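Local coordinates for iron-rich dpsA-homolog protein (Halobacterium salinarum, PDB 1TKP), which oxidises ferrous iron and stores it as a ferric mineral inside a hollow shell of twelve subunits, protecting DNA from oxidative damage, at the interface of chains A and B. Numbering follows the deposited sequence. Chains: chain A/B, Iron-rich dpsA-homolog protein.

Contact 1: the interface of chains A and B. Residues chain A 174-175; chain B 59, 63, 115, 119, 169-170.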
ATOM      1  N   THR A 174     -33.555  -9.498  15.626  1.00 24.05           N
ATOM      2  CA  THR A 174     -32.956 -10.226  14.492  1.00 25.51           C
ATOM      3  C   THR A 174     -33.782  -9.874  13.267  1.00 24.78           C
ATOM      4  O   THR A 174     -34.918  -9.466  13.373  1.00 23.95           O
ATOM      5  CB  THR A 174     -32.972 -11.804  14.698  1.00 25.84           C
ATOM      6  OG1 THR A 174     -32.919 -12.491  13.433  1.00 23.78           O
ATOM      7  CG2 THR A 174     -34.441 -12.243  15.176  1.00 26.74           C
ATOM      8  N   LEU A 175     -33.203 -10.034  12.112  1.00 24.46           N
ATOM      9  CA  LEU A 175     -33.979  -9.884  10.903  1.00 24.86           C
ATOM     10  C   LEU A 175     -34.886 -11.074  10.669  1.00 25.15           C
ATOM     11  O   LEU A 175     -35.781 -10.988   9.855  1.00 24.67           O
ATOM     12  CB  LEU A 175     -33.027  -9.743   9.714  1.00 24.24           C
ATOM     13  CG  LEU A 175     -32.189  -8.441   9.640  1.00 23.48           C
ATOM     14  CD1 LEU A 175     -30.987  -8.566   8.676  1.00 19.33           C
ATOM     15  CD2 LEU A 175     -33.138  -7.423   9.149  1.00 21.62           C
TER
ATOM     16  N   GLU B  59     -27.561 -10.451  13.802  1.00 27.21           N
ATOM     17  CA  GLU B  59     -26.901 -10.076  12.553  1.00 27.33           C
ATOM     18  C   GLU B  59     -26.270  -8.712  12.681  1.00 26.84           C
ATOM     19  O   GLU B  59     -26.030  -8.031  11.675  1.00 26.63           O
ATOM     20  CB  GLU B  59     -27.941  -9.933  11.432  1.00 27.92           C
ATOM     21  CG  GLU B  59     -28.726 -11.231  11.198  1.00 31.81           C
ATOM     22  CD  GLU B  59     -30.103 -11.311  11.935  1.00 35.24           C
ATOM     23  OE1 GLU B  59     -30.624 -12.479  12.034  1.00 29.02           O
ATOM     24  OE2 GLU B  59     -30.629 -10.234  12.385  1.00 29.03           O
ATOM     25  N   LEU B  63     -24.780  -5.714   9.827  1.00 24.68           N
ATOM     26  CA  LEU B  63     -25.692  -4.657   9.486  1.00 24.66           C
ATOM     27  C   LEU B  63     -25.005  -3.410   9.901  1.00 23.93           C
ATOM     28  O   LEU B  63     -25.142  -2.447   9.271  1.00 24.91           O
ATOM     29  CB  LEU B  63     -27.036  -4.779  10.334  1.00 23.54           C
ATOM     30  CG  LEU B  63     -27.999  -5.862   9.753  1.00 23.51           C
ATOM     31  CD1 LEU B  63     -29.016  -6.374  10.720  1.00 23.53           C
ATOM     32  CD2 LEU B  63     -28.697  -5.266   8.604  1.00 27.82           C
ATOM     33  N   ILE B 115     -34.813  -3.919  14.163  1.00 25.96           N
ATOM     34  CA  ILE B 115     -34.104  -3.814  12.889  1.00 25.21           C
ATOM     35  C   ILE B 115     -34.976  -3.924  11.634  1.00 24.67           C
ATOM     36  O   ILE B 115     -34.784  -3.233  10.711  1.00 24.10           O
ATOM     37  CB  ILE B 115     -32.811  -4.681  12.851  1.00 26.88           C
ATOM     38  CG1 ILE B 115     -31.961  -4.296  11.633  1.00 25.42           C
ATOM     39  CG2 ILE B 115     -33.147  -6.173  12.980  1.00 22.78           C
ATOM     40  CD1 ILE B 115     -31.355  -2.948  11.733  1.00 24.00           C
ATOM     41  N   LEU B 119     -34.830  -0.734   9.020  1.00 25.87           N
ATOM     42  CA  LEU B 119     -34.515  -1.037   7.597  1.00 26.27           C
ATOM     43  C   LEU B 119     -35.634  -0.682   6.652  1.00 26.58           C
ATOM     44  O   LEU B 119     -35.400  -0.049   5.574  1.00 28.39           O
ATOM     45  CB  LEU B 119     -34.215  -2.546   7.464  1.00 26.74           C
ATOM     46  CG  LEU B 119     -32.718  -2.842   7.493  1.00 26.23           C
ATOM     47  CD1 LEU B 119     -31.727  -1.853   8.188  1.00 32.90           C
ATOM     48  CD2 LEU B 119     -32.454  -4.343   7.640  1.00 28.76           C
ATOM     49  N   TYR B 169     -31.907  -7.903   2.786  1.00 23.69           N
ATOM     50  CA  TYR B 169     -31.953  -8.158   4.207  1.00 24.18           C
ATOM     51  C   TYR B 169     -33.312  -8.504   4.721  1.00 24.44           C
ATOM     52  O   TYR B 169     -33.382  -9.330   5.622  1.00 22.00           O
ATOM     53  CB  TYR B 169     -31.535  -6.958   4.882  1.00 22.33           C
ATOM     54  CG  TYR B 169     -30.088  -6.884   5.053  1.00 27.40           C
ATOM     55  CD1 TYR B 169     -29.375  -7.950   5.623  1.00 23.99           C
ATOM     56  CD2 TYR B 169     -29.399  -5.664   4.778  1.00 26.58           C
ATOM     57  CE1 TYR B 169     -27.972  -7.799   5.880  1.00 26.52           C
ATOM     58  CE2 TYR B 169     -28.056  -5.579   4.935  1.00 26.41           C
ATOM     59  CZ  TYR B 169     -27.328  -6.672   5.467  1.00 29.38           C
ATOM     60  OH  TYR B 169     -25.944  -6.506   5.664  1.00 29.10           O
ATOM     61  N   LEU B 170     -34.367  -7.980   4.053  1.00 24.10           N
ATOM     62  CA  LEU B 170     -35.722  -8.041   4.553  1.00 25.72           C
ATOM     63  C   LEU B 170     -36.449  -9.200   3.995  1.00 26.31           C
ATOM     64  O   LEU B 170     -37.503  -9.506   4.483  1.00 27.12           O
ATOM     65  CB  LEU B 170     -36.537  -6.760   4.341  1.00 23.92           C
ATOM     66  CG  LEU B 170     -35.968  -5.610   5.207  1.00 28.21           C
ATOM     67  CD1 LEU B 170     -36.580  -4.348   4.760  1.00 29.28           C
ATOM     68  CD2 LEU B 170     -36.269  -5.767   6.670  1.00 30.17           C
TER
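A:Leu175 plugs into an apolar pocket of chain B, and B:Glu59 grips the hydroxyl of A:Thr174 and the amide of A:Leu175. The carboxylate of B:Glu59 faces the A:Thr174-A:Leu175 segment with both oxygens. OE1 of B:Glu59 takes a hydrogen bond from the hydroxyl OG1 of A:Thr174 at 2.7 Å, on its syn lone pair. OE2 of B:Glu59 accepts a hydrogen bond from the amide N of A:Leu175 at 2.6 Å. That N-H also comes in on the syn side, but 35° out of the carboxylate plane, and the bond is fairly straight, 160° at the hydrogen. The two bonds fix the rotation of the carboxylate. In A:Thr174, chi1 of 156° sets OG1 roughly opposite the backbone N, which turns the hydroxyl to B:Glu59. The bend at chi2 of B:Glu59 brings its carboxylate round to the chain A tail.

The side chain of A:Leu175 splits its contacts between its two methyls. CD1 of A:Leu175 meets CD1 of B:Leu63 tip to tip at 3.6 Å. CD1 of A:Leu175 also lies 3.5 Å from CD1 of B:Tyr169, the ring atom next to CG. B:Leu63 in turn lays its own CD2 over the centre of one face of the tyrosine ring. CD2 of A:Leu175 points the other way, to CD2 of B:Leu119 at 3.5 Å, a tight fit. A:Leu175 and B:Leu119 cross at about a right angle. B:Ile115 adds its CG2 beside the carbonyl of A:Thr174, 3.8 Å from that O. The pocket thus joins three helices of chain B, 60-87, 115-142 and 146-170. It anchors the C-terminal tail of one subunit on its neighbour in the dodecamer.

Contact 2: the interface of chains A and B. Residues chain A 168, 171; chain B 53-57, 60.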
ATOM      1  N   HIS A 168     -24.223  -6.701  21.900  1.00 26.97           N
ATOM      2  CA  HIS A 168     -25.109  -6.629  20.764  1.00 26.49           C
ATOM      3  C   HIS A 168     -25.417  -7.951  20.074  1.00 24.98           C
ATOM      4  O   HIS A 168     -26.469  -8.134  19.603  1.00 25.12           O
ATOM      5  CB  HIS A 168     -24.621  -5.600  19.745  1.00 26.97           C
ATOM      6  CG  HIS A 168     -24.998  -4.219  20.152  1.00 33.71           C
ATOM      7  ND1 HIS A 168     -25.014  -3.152  19.281  1.00 30.56           N
ATOM      8  CD2 HIS A 168     -25.469  -3.760  21.347  1.00 32.88           C
ATOM      9  CE1 HIS A 168     -25.425  -2.078  19.930  1.00 32.90           C
ATOM     10  NE2 HIS A 168     -25.722  -2.420  21.180  1.00 39.30           N
ATOM     11  N   GLU A 171     -28.305  -9.463  22.032  1.00 26.77           N
ATOM     12  CA  GLU A 171     -29.521  -8.700  22.188  1.00 26.21           C
ATOM     13  C   GLU A 171     -30.707  -9.388  21.512  1.00 27.77           C
ATOM     14  O   GLU A 171     -30.506 -10.209  20.571  1.00 26.87           O
ATOM     15  CB  GLU A 171     -29.340  -7.315  21.602  1.00 24.01           C
ATOM     16  CG  GLU A 171     -28.904  -6.327  22.642  1.00 28.94           C
ATOM     17  CD  GLU A 171     -29.935  -6.013  23.744  1.00 31.88           C
ATOM     18  OE1 GLU A 171     -30.983  -6.647  23.778  1.00 35.94           O
ATOM     19  OE2 GLU A 171     -29.703  -5.115  24.603  1.00 40.16           O
TER
ATOM     20  N   TRP B  53     -25.705   2.947  14.550  1.00 25.52           N
ATOM     21  CA  TRP B  53     -25.393   2.996  16.003  1.00 25.23           C
ATOM     22  C   TRP B  53     -26.192   2.000  16.816  1.00 25.20           C
ATOM     23  O   TRP B  53     -25.687   1.451  17.757  1.00 26.03           O
ATOM     24  CB  TRP B  53     -25.700   4.351  16.520  1.00 22.70           C
ATOM     25  CG  TRP B  53     -24.904   5.424  15.912  1.00 24.47           C
ATOM     26  CD1 TRP B  53     -23.536   5.378  15.501  1.00 24.62           C
ATOM     27  CD2 TRP B  53     -25.298   6.795  15.773  1.00 22.90           C
ATOM     28  NE1 TRP B  53     -23.113   6.632  15.107  1.00 26.74           N
ATOM     29  CE2 TRP B  53     -24.183   7.500  15.160  1.00 23.88           C
ATOM     30  CE3 TRP B  53     -26.526   7.477  15.943  1.00 22.99           C
ATOM     31  CZ2 TRP B  53     -24.251   8.833  14.820  1.00 23.84           C
ATOM     32  CZ3 TRP B  53     -26.595   8.840  15.625  1.00 25.52           C
ATOM     33  CH2 TRP B  53     -25.400   9.516  15.107  1.00 27.93           C
ATOM     34  N   ASN B  54     -27.451   1.761  16.441  1.00 24.97           N
ATOM     35  CA  ASN B  54     -28.370   1.139  17.337  1.00 25.57           C
ATOM     36  C   ASN B  54     -28.657  -0.357  16.982  1.00 26.63           C
ATOM     37  O   ASN B  54     -29.107  -1.095  17.872  1.00 28.27           O
ATOM     38  CB  ASN B  54     -29.694   1.949  17.435  1.00 25.40           C
ATOM     39  CG  ASN B  54     -29.560   3.328  18.128  1.00 25.94           C
ATOM     40  OD1 ASN B  54     -29.060   3.404  19.208  1.00 30.97           O
ATOM     41  ND2 ASN B  54     -30.167   4.412  17.538  1.00 23.11           N
ATOM     42  N   VAL B  55     -28.311  -0.840  15.783  1.00 25.11           N
ATOM     43  CA  VAL B  55     -28.622  -2.185  15.426  1.00 23.28           C
ATOM     44  C   VAL B  55     -28.094  -3.153  16.438  1.00 24.49           C
ATOM     45  O   VAL B  55     -26.960  -3.043  16.918  1.00 25.02           O
ATOM     46  CB  VAL B  55     -28.232  -2.531  13.992  1.00 23.20           C
ATOM     47  CG1 VAL B  55     -26.656  -2.465  13.753  1.00 20.85           C
ATOM     48  CG2 VAL B  55     -28.758  -3.928  13.605  1.00 20.92           C
ATOM     49  N   GLU B  56     -28.930  -4.137  16.813  1.00 25.53           N
ATOM     50  CA  GLU B  56     -28.550  -5.126  17.827  1.00 24.27           C
ATOM     51  C   GLU B  56     -29.089  -6.417  17.298  1.00 23.82           C
ATOM     52  O   GLU B  56     -29.920  -6.430  16.419  1.00 22.93           O
ATOM     53  CB  GLU B  56     -29.198  -4.760  19.127  1.00 25.40           C
ATOM     54  CG  GLU B  56     -28.461  -3.673  19.901  1.00 29.35           C
ATOM     55  CD  GLU B  56     -29.197  -3.219  21.135  1.00 34.94           C
ATOM     56  OE1 GLU B  56     -28.959  -2.018  21.630  1.00 40.16           O
ATOM     57  OE2 GLU B  56     -30.115  -3.980  21.516  1.00 36.83           O
ATOM     58  N   GLY B  57     -28.534  -7.502  17.781  1.00 23.92           N
ATOM     59  CA  GLY B  57     -29.121  -8.811  17.591  1.00 24.77           C
ATOM     60  C   GLY B  57     -28.223  -9.721  16.762  1.00 26.45           C
ATOM     61  O   GLY B  57     -27.032  -9.415  16.524  1.00 26.14           O
ATOM     62  N   PHE B  60     -26.022  -8.279  13.908  1.00 25.97           N
ATOM     63  CA  PHE B  60     -25.851  -6.829  14.068  1.00 26.00           C
ATOM     64  C   PHE B  60     -24.520  -6.400  13.506  1.00 26.64           C
ATOM     65  O   PHE B  60     -24.403  -5.357  13.035  1.00 29.04           O
ATOM     66  CB  PHE B  60     -25.896  -6.445  15.556  1.00 26.32           C
ATOM     67  CG  PHE B  60     -24.537  -6.244  16.147  1.00 21.46           C
ATOM     68  CD1 PHE B  60     -23.972  -5.002  16.214  1.00 19.63           C
ATOM     69  CD2 PHE B  60     -23.862  -7.287  16.610  1.00 24.79           C
ATOM     70  CE1 PHE B  60     -22.767  -4.810  16.707  1.00 23.24           C
ATOM     71  CE2 PHE B  60     -22.592  -7.129  17.114  1.00 23.65           C
ATOM     72  CZ  PHE B  60     -22.027  -5.904  17.128  1.00 22.65           C
TER
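In this Dps-family ferritin-like fold, the C-terminal end of helix 146-170 of chain A docks on the loop between helices 24-54 and 60-87 of chain B. A:His168, A:Glu171 and B:Glu56 take part in iron translocation. The amide N of B:Gly57 donates a hydrogen bond to the carbonyl O of A:His168 at 2.8 Å.

The imidazole of A:His168 is held on several sides. B:Glu56 lays its CG over the centre of one face, 3.2 Å from the ring centroid. Its chi1 of -81° keeps CG beside the backbone N, and the chain then extends alongside A:Glu171. ND1 of A:His168 lies 3.1 Å from the carbonyl O of B:Val55, a likely hydrogen bond if ND1 carries the proton. The ring also turns an edge to B:Phe60, with the two planes 86° apart. CB of A:His168 sits over the middle of the phenylalanine face, 3.4 Å from its centroid. An alanine in place of A:His168 would keep this CB but is likely to leave CG of B:Glu56 without the ring beneath it and the B:Val55 carbonyl without its imidazole mate.

A:Glu171 and B:Glu56 lie side by side and point the same way, their carboxylate planes 20° apart. Two carboxylates this close would probably repel each other unless a proton or a cation lies between them, which would suit a route for iron.

About 10 Å separates contact 1 from contact 2, measured between the centres of their C-alpha atoms. They are neighbouring patches of one subunit interface. On chain A, contact 2 uses the end of helix 146-170 and the residue after it, and contact 1 uses the tail a few residues on. On chain B, the loop between helices 24-54 and 60-87 serves both, with B:Glu59 in contact 1 and B:Glu56 and B:Gly57 in contact 2. Helix 60-87 also contributes to each. Tail anchoring may therefore steady the adjoining iron-translocation residues as the twelve subunits assemble.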